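Local coordinates for protein fructose-1,6-bisphosphatase/inositol-1-monophosphatase (PDB 2P3N) that uses magnesium to hydrolyse phosphate esters such as fructose 1,6-bisphosphate and inositol 1-phosphate, with broad substrate specificity, working as a homotetramer, at residues D2-D5 against F6-L10; D36-E40 against I41-A45; R47-V50 against D51-K55; W195-P199 against W200-A204; G236-H239 against D240-K244. All coordinates share one frame; numbering follows the deposited sequence.

Interaction 1 of 5, residues D2-D5 against F6-L10; sequences DRLD and FSIKL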
# COMPACT_ATOMS: atom_id res chain seq x y z
N ASP A 2 7.98 -8.80 23.87
CA ASP A 2 8.41 -9.96 23.11
C ASP A 2 7.13 -10.51 22.48
O ASP A 2 7.04 -10.65 21.27
CB ASP A 2 9.04 -10.99 24.06
CG ASP A 2 9.56 -12.22 23.35
OD1 ASP A 2 10.31 -12.05 22.37
OD2 ASP A 2 9.24 -13.36 23.78
N ARG A 3 6.13 -10.76 23.32
CA ARG A 3 4.86 -11.30 22.86
C ARG A 3 4.15 -10.41 21.85
O ARG A 3 3.72 -10.88 20.80
CB ARG A 3 3.94 -11.56 24.06
CG ARG A 3 4.40 -12.73 24.93
CD ARG A 3 3.58 -12.89 26.21
NE ARG A 3 4.05 -14.04 27.00
CZ ARG A 3 3.54 -15.26 26.93
NH1 ARG A 3 2.52 -15.52 26.12
NH2 ARG A 3 4.08 -16.24 27.64
N LEU A 4 4.04 -9.12 22.15
CA LEU A 4 3.37 -8.19 21.23
C LEU A 4 4.06 -8.15 19.87
O LEU A 4 3.42 -8.30 18.84
CB LEU A 4 3.34 -6.79 21.83
CG LEU A 4 2.74 -5.70 20.93
CD1 LEU A 4 1.22 -5.88 20.81
CD2 LEU A 4 3.06 -4.34 21.52
N ASP A 5 5.38 -7.94 19.88
CA ASP A 5 6.17 -7.85 18.66
C ASP A 5 6.09 -9.13 17.83
O ASP A 5 6.02 -9.09 16.59
CB ASP A 5 7.63 -7.56 19.04
CG ASP A 5 8.47 -7.13 17.85
OD1 ASP A 5 9.56 -7.70 17.62
OD2 ASP A 5 8.03 -6.20 17.15
N PHE A 6 6.13 -10.26 18.53
CA PHE A 6 6.05 -11.59 17.94
C PHE A 6 4.72 -11.74 17.21
O PHE A 6 4.66 -12.25 16.10
CB PHE A 6 6.14 -12.63 19.07
CG PHE A 6 5.70 -14.01 18.68
CD1 PHE A 6 6.59 -14.92 18.12
CD2 PHE A 6 4.38 -14.42 18.90
CE1 PHE A 6 6.18 -16.21 17.77
CE2 PHE A 6 3.95 -15.71 18.55
CZ PHE A 6 4.85 -16.61 17.99
N SER A 7 3.67 -11.29 17.87
CA SER A 7 2.32 -11.35 17.35
C SER A 7 2.14 -10.49 16.11
O SER A 7 1.54 -10.90 15.13
CB SER A 7 1.34 -10.91 18.44
OG SER A 7 1.46 -11.74 19.58
N ILE A 8 2.66 -9.27 16.18
CA ILE A 8 2.57 -8.35 15.06
C ILE A 8 3.26 -8.92 13.84
O ILE A 8 2.67 -8.99 12.75
CB ILE A 8 3.21 -7.00 15.41
CG1 ILE A 8 2.39 -6.32 16.51
CG2 ILE A 8 3.31 -6.11 14.18
CD1 ILE A 8 3.06 -5.10 17.13
N LYS A 9 4.51 -9.36 14.01
CA LYS A 9 5.26 -9.91 12.89
C LYS A 9 4.69 -11.21 12.35
O LYS A 9 4.82 -11.49 11.17
CB LYS A 9 6.71 -10.10 13.31
CG LYS A 9 7.32 -8.80 13.79
CD LYS A 9 8.80 -8.90 14.05
CE LYS A 9 9.33 -7.54 14.41
NZ LYS A 9 10.72 -7.58 14.88
N LEU A 10 4.07 -11.99 13.22
CA LEU A 10 3.48 -13.27 12.83
C LEU A 10 2.25 -13.05 11.99
O LEU A 10 2.09 -13.64 10.93
CB LEU A 10 3.07 -14.07 14.07
CG LEU A 10 3.36 -15.56 14.22
CD1 LEU A 10 2.40 -16.09 15.27
CD2 LEU A 10 3.20 -16.31 12.91

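Interaction 2 of 5, residues D36-E40 against I41-A45; sequences DIVTE and IDREA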
# COMPACT_ATOMS: atom_id res chain seq x y z
N ASP A 36 -22.19 -19.56 7.68
CA ASP A 36 -21.08 -19.91 8.55
C ASP A 36 -20.17 -20.91 7.85
O ASP A 36 -20.31 -22.12 8.01
CB ASP A 36 -21.61 -20.49 9.85
CG ASP A 36 -20.52 -21.05 10.72
OD1 ASP A 36 -19.46 -20.39 10.81
OD2 ASP A 36 -20.72 -22.13 11.31
N ILE A 37 -19.23 -20.38 7.07
CA ILE A 37 -18.30 -21.21 6.30
C ILE A 37 -16.85 -21.16 6.76
O ILE A 37 -16.44 -20.32 7.57
CB ILE A 37 -18.33 -20.80 4.82
CG1 ILE A 37 -17.93 -19.32 4.70
CG2 ILE A 37 -19.70 -21.06 4.22
CD1 ILE A 37 -17.60 -18.88 3.29
N VAL A 38 -16.07 -22.08 6.21
CA VAL A 38 -14.65 -22.17 6.51
C VAL A 38 -14.01 -22.69 5.23
O VAL A 38 -14.68 -23.33 4.40
CB VAL A 38 -14.37 -23.14 7.69
CG1 VAL A 38 -14.83 -24.56 7.34
CG2 VAL A 38 -12.88 -23.14 8.04
N THR A 39 -12.72 -22.39 5.05
CA THR A 39 -11.99 -22.85 3.88
C THR A 39 -10.71 -23.54 4.32
O THR A 39 -10.40 -23.60 5.51
CB THR A 39 -11.64 -21.66 2.94
OG1 THR A 39 -10.59 -20.87 3.51
CG2 THR A 39 -12.86 -20.79 2.72
N GLU A 40 -9.99 -24.07 3.34
CA GLU A 40 -8.73 -24.75 3.61
C GLU A 40 -7.65 -23.73 3.97
O GLU A 40 -6.63 -24.07 4.58
CB GLU A 40 -8.29 -25.57 2.39
CG GLU A 40 -7.07 -26.45 2.63
CD GLU A 40 -7.32 -27.55 3.67
OE1 GLU A 40 -6.33 -28.12 4.20
OE2 GLU A 40 -8.51 -27.84 3.95
N ILE A 41 -7.87 -22.47 3.59
CA ILE A 41 -6.89 -21.43 3.90
C ILE A 41 -7.06 -20.95 5.35
O ILE A 41 -6.10 -20.48 5.96
CB ILE A 41 -6.99 -20.23 2.93
CG1 ILE A 41 -6.76 -20.71 1.50
CG2 ILE A 41 -5.91 -19.22 3.23
CD1 ILE A 41 -7.77 -21.70 1.00
N ASP A 42 -8.27 -21.09 5.89
CA ASP A 42 -8.52 -20.72 7.29
C ASP A 42 -7.60 -21.63 8.11
O ASP A 42 -6.90 -21.18 9.03
CB ASP A 42 -9.98 -21.00 7.69
CG ASP A 42 -10.98 -20.02 7.05
OD1 ASP A 42 -11.54 -19.17 7.77
OD2 ASP A 42 -11.21 -20.11 5.83
N ARG A 43 -7.60 -22.92 7.76
CA ARG A 43 -6.80 -23.95 8.44
C ARG A 43 -5.30 -23.81 8.22
O ARG A 43 -4.51 -23.98 9.13
CB ARG A 43 -7.20 -25.34 7.96
CG ARG A 43 -8.63 -25.73 8.21
CD ARG A 43 -8.83 -27.17 7.75
NE ARG A 43 -10.23 -27.60 7.82
CZ ARG A 43 -11.17 -27.24 6.96
NH1 ARG A 43 -10.86 -26.45 5.94
NH2 ARG A 43 -12.42 -27.66 7.11
N GLU A 44 -4.92 -23.54 6.98
CA GLU A 44 -3.52 -23.39 6.65
C GLU A 44 -2.96 -22.18 7.40
O GLU A 44 -1.84 -22.21 7.89
CB GLU A 44 -3.39 -23.23 5.14
CG GLU A 44 -2.01 -22.92 4.63
CD GLU A 44 -1.94 -23.03 3.12
OE1 GLU A 44 -2.95 -22.73 2.45
OE2 GLU A 44 -0.87 -23.41 2.61
N ALA A 45 -3.77 -21.13 7.50
CA ALA A 45 -3.38 -19.92 8.19
C ALA A 45 -3.26 -20.20 9.67
O ALA A 45 -2.35 -19.70 10.35
CB ALA A 45 -4.40 -18.82 7.95

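Interaction 3 of 5, residues R47-V50 against D51-K55; sequences RMIV and DEIRK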
# COMPACT_ATOMS: atom_id res chain seq x y z
N ARG A 47 -2.62 -23.14 11.01
CA ARG A 47 -1.48 -24.04 11.24
C ARG A 47 -0.23 -23.19 11.32
O ARG A 47 0.59 -23.33 12.23
CB ARG A 47 -1.31 -25.06 10.10
CG ARG A 47 -2.43 -26.07 9.97
CD ARG A 47 -2.02 -27.20 9.03
NE ARG A 47 -3.16 -28.01 8.58
CZ ARG A 47 -4.03 -27.63 7.65
NH1 ARG A 47 -3.90 -26.46 7.06
NH2 ARG A 47 -5.03 -28.44 7.31
N MET A 48 -0.09 -22.31 10.34
CA MET A 48 1.05 -21.42 10.28
C MET A 48 1.23 -20.71 11.63
O MET A 48 2.33 -20.68 12.19
CB MET A 48 0.88 -20.42 9.14
CG MET A 48 2.16 -19.67 8.80
SD MET A 48 2.22 -18.98 7.12
CE MET A 48 3.14 -20.26 6.24
N ILE A 49 0.13 -20.15 12.15
CA ILE A 49 0.18 -19.43 13.42
C ILE A 49 0.44 -20.34 14.62
O ILE A 49 1.41 -20.16 15.35
CB ILE A 49 -1.15 -18.64 13.66
CG1 ILE A 49 -1.36 -17.59 12.56
CG2 ILE A 49 -1.11 -17.95 15.02
CD1 ILE A 49 -2.73 -16.90 12.62
N VAL A 50 -0.45 -21.32 14.82
CA VAL A 50 -0.37 -22.27 15.92
C VAL A 50 1.00 -22.91 16.06
O VAL A 50 1.46 -23.16 17.17
CB VAL A 50 -1.38 -23.39 15.75
CG1 VAL A 50 -1.05 -24.53 16.71
CG2 VAL A 50 -2.79 -22.85 15.99
N ASP A 51 1.62 -23.20 14.93
CA ASP A 51 2.94 -23.81 14.92
C ASP A 51 4.02 -22.90 15.48
O ASP A 51 4.93 -23.38 16.17
CB ASP A 51 3.31 -24.20 13.50
CG ASP A 51 2.65 -25.47 13.06
OD1 ASP A 51 1.73 -25.93 13.78
OD2 ASP A 51 3.04 -26.01 12.00
N GLU A 52 3.94 -21.61 15.18
CA GLU A 52 4.95 -20.68 15.69
C GLU A 52 4.77 -20.44 17.18
O GLU A 52 5.76 -20.28 17.91
CB GLU A 52 4.89 -19.34 14.95
CG GLU A 52 5.67 -19.32 13.65
CD GLU A 52 7.17 -19.35 13.87
OE1 GLU A 52 7.75 -18.31 14.23
OE2 GLU A 52 7.76 -20.43 13.68
N ILE A 53 3.52 -20.39 17.62
CA ILE A 53 3.26 -20.19 19.02
C ILE A 53 3.75 -21.44 19.75
O ILE A 53 4.54 -21.34 20.70
CB ILE A 53 1.76 -19.98 19.27
CG1 ILE A 53 1.33 -18.65 18.67
CG2 ILE A 53 1.49 -19.98 20.75
CD1 ILE A 53 -0.13 -18.33 18.88
N ARG A 54 3.32 -22.61 19.29
CA ARG A 54 3.73 -23.88 19.90
C ARG A 54 5.25 -24.00 19.97
O ARG A 54 5.80 -24.68 20.84
CB ARG A 54 3.16 -25.06 19.09
CG ARG A 54 1.65 -25.27 19.23
CD ARG A 54 1.30 -26.16 20.42
NE ARG A 54 -0.14 -26.30 20.66
CZ ARG A 54 -1.01 -26.85 19.81
NH1 ARG A 54 -0.60 -27.33 18.65
NH2 ARG A 54 -2.29 -26.93 20.15
N LYS A 55 5.92 -23.32 19.05
CA LYS A 55 7.37 -23.36 18.98
C LYS A 55 8.05 -22.47 20.01
O LYS A 55 9.00 -22.89 20.66
CB LYS A 55 7.82 -22.98 17.58
CG LYS A 55 9.31 -22.85 17.40
CD LYS A 55 9.62 -22.54 15.95
CE LYS A 55 11.10 -22.38 15.69
NZ LYS A 55 11.33 -21.95 14.28

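Interaction 4 of 5, residues W195-P199 against W200-A204; sequences WRINP and WDIAA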
# COMPACT_ATOMS: atom_id res chain seq x y z
N TRP A 195 -23.42 -10.25 18.75
CA TRP A 195 -24.36 -11.18 19.35
C TRP A 195 -23.98 -12.62 19.05
O TRP A 195 -23.80 -13.00 17.89
CB TRP A 195 -25.75 -10.89 18.79
CG TRP A 195 -26.87 -11.25 19.68
CD1 TRP A 195 -26.84 -11.37 21.04
CD2 TRP A 195 -28.24 -11.43 19.29
NE1 TRP A 195 -28.11 -11.61 21.52
CE2 TRP A 195 -28.98 -11.65 20.47
CE3 TRP A 195 -28.91 -11.43 18.06
CZ2 TRP A 195 -30.37 -11.85 20.46
CZ3 TRP A 195 -30.30 -11.63 18.04
CH2 TRP A 195 -31.01 -11.84 19.24
N ARG A 196 -23.88 -13.44 20.09
CA ARG A 196 -23.53 -14.84 19.94
C ARG A 196 -22.21 -15.02 19.21
O ARG A 196 -22.16 -15.64 18.15
CB ARG A 196 -24.62 -15.59 19.16
CG ARG A 196 -26.04 -15.28 19.59
CD ARG A 196 -27.00 -16.33 19.05
NE ARG A 196 -28.37 -15.85 19.02
CZ ARG A 196 -28.81 -14.87 18.23
NH1 ARG A 196 -27.97 -14.26 17.40
NH2 ARG A 196 -30.09 -14.52 18.26
N ILE A 197 -21.14 -14.47 19.79
CA ILE A 197 -19.81 -14.57 19.20
C ILE A 197 -18.87 -15.33 20.14
O ILE A 197 -19.10 -15.38 21.34
CB ILE A 197 -19.23 -13.16 18.94
CG1 ILE A 197 -18.83 -12.49 20.26
CG2 ILE A 197 -20.26 -12.30 18.22
CD1 ILE A 197 -19.96 -12.28 21.21
N ASN A 198 -17.83 -15.94 19.59
CA ASN A 198 -16.89 -16.68 20.43
C ASN A 198 -15.76 -15.75 20.85
O ASN A 198 -15.58 -14.68 20.27
CB ASN A 198 -16.34 -17.89 19.70
CG ASN A 198 -17.43 -18.78 19.16
OD1 ASN A 198 -17.93 -18.57 18.06
ND2 ASN A 198 -17.82 -19.78 19.95
N PRO A 199 -14.97 -16.16 21.85
CA PRO A 199 -13.87 -15.30 22.29
C PRO A 199 -12.80 -14.98 21.26
O PRO A 199 -12.05 -14.02 21.45
CB PRO A 199 -13.31 -16.04 23.51
CG PRO A 199 -13.66 -17.45 23.26
CD PRO A 199 -15.07 -17.35 22.70
N TRP A 200 -12.70 -15.76 20.18
CA TRP A 200 -11.66 -15.46 19.19
C TRP A 200 -12.03 -14.30 18.29
O TRP A 200 -11.18 -13.75 17.58
CB TRP A 200 -11.33 -16.70 18.33
CG TRP A 200 -12.49 -17.43 17.76
CD1 TRP A 200 -13.24 -17.08 16.67
CD2 TRP A 200 -13.02 -18.66 18.23
NE1 TRP A 200 -14.20 -18.03 16.43
CE2 TRP A 200 -14.09 -19.02 17.38
CE3 TRP A 200 -12.70 -19.51 19.30
CZ2 TRP A 200 -14.84 -20.18 17.55
CZ3 TRP A 200 -13.44 -20.67 19.48
CH2 TRP A 200 -14.50 -20.99 18.61
N ASP A 201 -13.31 -13.92 18.34
CA ASP A 201 -13.85 -12.81 17.56
C ASP A 201 -13.69 -11.51 18.33
O ASP A 201 -13.61 -10.44 17.72
CB ASP A 201 -15.35 -13.02 17.28
CG ASP A 201 -15.62 -14.22 16.39
OD1 ASP A 201 -15.13 -14.24 15.24
OD2 ASP A 201 -16.35 -15.13 16.85
N ILE A 202 -13.63 -11.58 19.66
CA ILE A 202 -13.54 -10.37 20.47
C ILE A 202 -12.42 -10.21 21.50
O ILE A 202 -12.28 -9.13 22.08
CB ILE A 202 -14.89 -10.10 21.19
CG1 ILE A 202 -15.38 -11.37 21.90
CG2 ILE A 202 -15.93 -9.66 20.19
CD1 ILE A 202 -14.58 -11.74 23.14
N ALA A 203 -11.61 -11.24 21.72
CA ALA A 203 -10.54 -11.16 22.72
C ALA A 203 -9.51 -10.07 22.43
O ALA A 203 -9.01 -9.41 23.35
CB ALA A 203 -9.83 -12.51 22.85
N ALA A 204 -9.18 -9.88 21.15
CA ALA A 204 -8.19 -8.88 20.78
C ALA A 204 -8.83 -7.52 20.71
O ALA A 204 -8.27 -6.54 21.19
CB ALA A 204 -7.57 -9.23 19.45

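Interaction 5 of 5, residues G236-H239 against D240-K244; sequences GLIH and DEVVK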
# COMPACT_ATOMS: atom_id res chain seq x y z
N GLY A 236 -17.25 5.18 25.09
CA GLY A 236 -17.54 5.46 26.48
C GLY A 236 -18.25 6.79 26.66
O GLY A 236 -18.28 7.33 27.76
N LEU A 237 -18.81 7.32 25.58
CA LEU A 237 -19.52 8.60 25.61
C LEU A 237 -21.02 8.39 25.46
O LEU A 237 -21.81 8.89 26.26
CB LEU A 237 -19.03 9.53 24.50
CG LEU A 237 -17.78 10.37 24.77
CD1 LEU A 237 -18.10 11.39 25.82
CD2 LEU A 237 -16.62 9.49 25.22
N ILE A 238 -21.41 7.64 24.42
CA ILE A 238 -22.82 7.36 24.15
C ILE A 238 -23.14 5.90 24.46
O ILE A 238 -24.10 5.33 23.93
CB ILE A 238 -23.19 7.63 22.68
CG1 ILE A 238 -22.55 6.58 21.76
CG2 ILE A 238 -22.75 9.02 22.30
CD1 ILE A 238 -21.05 6.42 21.91
N HIS A 239 -22.35 5.30 25.34
CA HIS A 239 -22.55 3.91 25.69
C HIS A 239 -24.00 3.58 26.06
O HIS A 239 -24.68 2.82 25.35
CB HIS A 239 -21.62 3.50 26.83
CG HIS A 239 -21.31 2.03 26.85
ND1 HIS A 239 -20.13 1.51 26.36
CD2 HIS A 239 -22.07 0.97 27.22
CE1 HIS A 239 -20.18 0.20 26.43
NE2 HIS A 239 -21.34 -0.16 26.94
N ASP A 240 -24.48 4.15 27.17
CA ASP A 240 -25.84 3.90 27.65
C ASP A 240 -26.89 4.16 26.58
O ASP A 240 -27.90 3.46 26.50
CB ASP A 240 -26.12 4.76 28.88
CG ASP A 240 -25.11 4.52 29.99
OD1 ASP A 240 -24.84 3.34 30.31
OD2 ASP A 240 -24.58 5.51 30.54
N GLU A 241 -26.64 5.16 25.74
CA GLU A 241 -27.56 5.48 24.66
C GLU A 241 -27.75 4.22 23.79
O GLU A 241 -28.82 3.99 23.22
CB GLU A 241 -27.02 6.64 23.82
CG GLU A 241 -27.68 7.99 24.11
CD GLU A 241 -26.73 9.19 23.93
OE1 GLU A 241 -25.90 9.44 24.83
OE2 GLU A 241 -26.83 9.88 22.88
N VAL A 242 -26.69 3.41 23.73
CA VAL A 242 -26.70 2.16 22.96
C VAL A 242 -27.23 0.97 23.79
O VAL A 242 -28.05 0.19 23.30
CB VAL A 242 -25.27 1.84 22.41
CG1 VAL A 242 -25.22 0.45 21.80
CG2 VAL A 242 -24.87 2.87 21.37
N VAL A 243 -26.77 0.84 25.03
CA VAL A 243 -27.22 -0.25 25.89
C VAL A 243 -28.73 -0.36 25.80
O VAL A 243 -29.28 -1.46 25.71
CB VAL A 243 -26.82 -0.03 27.37
CG1 VAL A 243 -27.25 -1.23 28.19
CG2 VAL A 243 -25.32 0.19 27.50
N LYS A 244 -29.41 0.78 25.81
CA LYS A 244 -30.87 0.80 25.74
C LYS A 244 -31.40 0.25 24.43
O LYS A 244 -32.14 -0.73 24.41
CB LYS A 244 -31.41 2.22 25.93
CG LYS A 244 -32.92 2.27 26.19
CD LYS A 244 -33.60 3.44 25.47
CE LYS A 244 -33.80 3.16 23.98
NZ LYS A 244 -34.69 1.98 23.74
O HOH W 1 -24.71 7.19 26.91

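Interaction 1 of 5, residues D2-D5 against F6-L10
Asp5 and Lys9 pair one turn apart in the first turns of helix 2-21, an i to i+4 salt bridge on the side of the helix that meets another subunit. Lys9 NZ comes to Asp5 OD1 at 3.0 Å, on the syn side of that oxygen and 19° out of the carboxylate plane. The lysine chain runs extended beyond CG and passes close over the backbone it bridges, with CG 3.1 Å from Asp5 O. Asp5 swings CG away from its own backbone N (chi1 -166°), which carries the carboxylate along the helix toward the lysine. Both ends of the pair have second partners: Lys9 NZ also donates to Arg134 O of a neighbouring subunit, and Asp5 OD2 accepts from Arg134 N of that same chain. An alanine in place of Lys9 is likely to leave the Asp5 carboxylate without its in-chain counter-charge and Arg134 O of the neighbouring subunit without this donor. Leu4 and Ile8 form the apolar neighbour of this pair, Leu4 CG lying 3.9 Å from Ile8 CD1, and both side chains rest on Tyr121 of strand 118-123. Farther round, Phe6 meets Phe57 edge-to-face and packs on helix 40-56, while Arg3 reaches Glu60 in a salt bridge. Ser7 turns its hydroxyl back onto the helix: Arg3 O takes Ser7 OG at 2.7 Å and Ser7 N at 3.0 Å, the two donors arriving from opposite faces of the carbonyl plane.

Interaction 2 of 5, residues D36-E40 against I41-A45
A capping box starts helix 40-56, built by Thr39 at the N-cap and Asp42 three residues on, beside the magnesium site. Thr39 OG1 accepts from Ile41 N at 3.2 Å, and in the reciprocal half Thr39 N donates to Asp42 OD2 at 2.8 Å. The threonine hydroxyl also gives its proton to that carboxylate oxygen, Thr39 OG1 to Asp42 OD2 measuring 2.5 Å nearly in line with the C-O bond, while the backbone N-H comes from 59° above the carboxylate plane. With chi1 at 73°, OG1 sits between the threonine's own N and carbonyl carbon, within range of both partners. Asp42 OD1 is held by Thr84 OG1, so the carboxylate is fixed at both oxygens. Val38 CG2 packs 3.6 Å from Asp42 CB. Glu40 OE2 lies 3.4 Å from Arg43 NH1, well out of the guanidinium plane, a purely electrostatic pair; the main salt bridge of Arg43 is to Glu29. The nearest atoms of the Asp42 side chain are about 4 Å from the bound magnesium ion and about 3 Å from the side chain of Ile81, a metal-binding residue, which makes this an N-terminal capping box next to the magnesium site of a metal-dependent phosphatase.

Interaction 3 of 5, residues R47-V50 against D51-K55
Ile49 and Ile53 lie side by side one turn apart, pointing the same way, with Ile49 CG2 4.0 Å from Ile53 CD1. Ile53 has its CG1 opposite the carbonyl carbon (chi1 -68°), so that CD1 reaches back along the helix to the methyl of Ile49. The second pairing mixes apolar and charged groups. Val50 CG1 sits over one face of the Arg54 guanidinium, 3.4 Å from Arg54 NH1; a bend at chi2 of -88° folds the arginine alongside the valine and also sets Arg54 CG 3.0 Å from Val50 O. The backbone bonds are those of an alpha-helix, here the middle and later turns of helix 40-56: Asp51 N to Arg47 O at 2.9 Å, Ile53 N to Ile49 O at 3.1 Å and Arg54 N to Val50 O at 2.9 Å. One face of this amphipathic helix is buried, with Ile49, Val50 and Ile53 on Ile78 of strand 74-79, Ile49 against Leu10 and Ile53 against Phe6 of helix 2-21. Asp51, Arg54 and Lys55 are exposed. Glu52 lies at the border, touching Phe6 and Leu10 while its OE2 makes a long salt bridge to Lys55 NZ at 3.9 Å, and Arg54 has a weak, long ion pair with Glu70.

Interaction 4 of 5, residues W195-P199 against W200-A204
Pro199 O takes the N-H of Ala203 at 2.8 Å, the shortest bond of this turn, and a weak second one from Ile202 N; together they belong to the first, weakly bonded turn of helix 199-211. Ahead of them Asn198 and Asp201 bind each other reciprocally. Asn198 N donates to Asp201 OD2 at 3.2 Å on its anti lone pair, and Asp201 N returns a bond to Asn198 O at 3.1 Å from above the carbonyl plane. Asp201 is probably a ligand of a second magnesium ion, as in relatives, so the loop N-H would help set the carboxylate's rotation. Trp200 folds back against the loop: chi1 of 49° wedges CG between its own N and carbonyl carbon and brings one face of the indole against Asn198. Asn198 CB stands over the six-membered ring, 3.5 Å from its centroid, a CH-pi contact, and the amide stacks on the indole with planes 12° apart, Asn198 CG lying 3.4 Å from Trp200 CZ2. A leucine in place of Trp200 would probably leave the Asn198 amide without its flat support and open a gap beside Glu65 of the magnesium site. The side chains of Ile197 and Ile202 cross at about a right angle, CG1 of Ile197 4.0 Å from CG1 of Ile202. The turn thus joins strand 191-195 to helix 199-211, Ile197 and Ile202 resting on Phe231 of strand 230-234 and Pro199, Trp200 and Ala203 on Ile77 of strand 74-79.

Interaction 5 of 5, residues G236-H239 against D240-K244
His239 meets Val243 one turn on, in the first turn of helix 239-253, where Ile238 is the N-cap residue. His239 CB lies 3.0 Å from Asp240 N, the next residue's amide. CG is anti to the backbone N (chi1 -155°), which sends the imidazole forward along the helix. CD2 makes the main contact: Val243 CG2 lies at the ring edge, near its plane, 3.4 Å from His239 CD2. Beyond it NE2 is 4.0 Å from the same Val243 CG2, and the side chain also packs on Met215 and Thr217 of strand 215-217 and on Ile232 of strand 230-234. The backbone carbonyl of the histidine accepts twice, from Val243 N at 2.9 Å in the carbonyl plane and from Val242 N well above it. At the cap, a water accepts from Glu241 N at 3.0 Å and donates to Glu241 OE1 at 3.3 Å, and gives a weak bond to Leu237 O. Glu241, bent at chi2, lays OE1 3.9 Å from Ile238 CB. The N-cap residue being isoleucine, with no polar side-chain atom, the water probably does part of the work a capping side chain would do, tying a first-turn amide to a carboxylate, while the CD2-CG2 contact with Val243 sets the ring edge against the next turn.

Overall arrangement
Interactions 1 and 3 share one helix pair: Phe6 and Leu10 of helix 2-21 pack on Ile49, Glu52 and Ile53 of helix 40-56. Interaction 2 opens that second helix, and a long, weak ion pair from Glu40 to Arg47 links it to interaction 3. The centre of interaction 4 is about 6 Å from that of the chain, the closest of the five, while interaction 5 sits on the side of the chain's centre away from the first three. All five are partly buried, with exposed charges mainly in interaction 3, around an apolar inner face. Interactions 2 and 4 use aspartates near the metal sites, interaction 1 faces other subunits with charges, and interaction 5 adds a water and carbon packing to its backbone bonds.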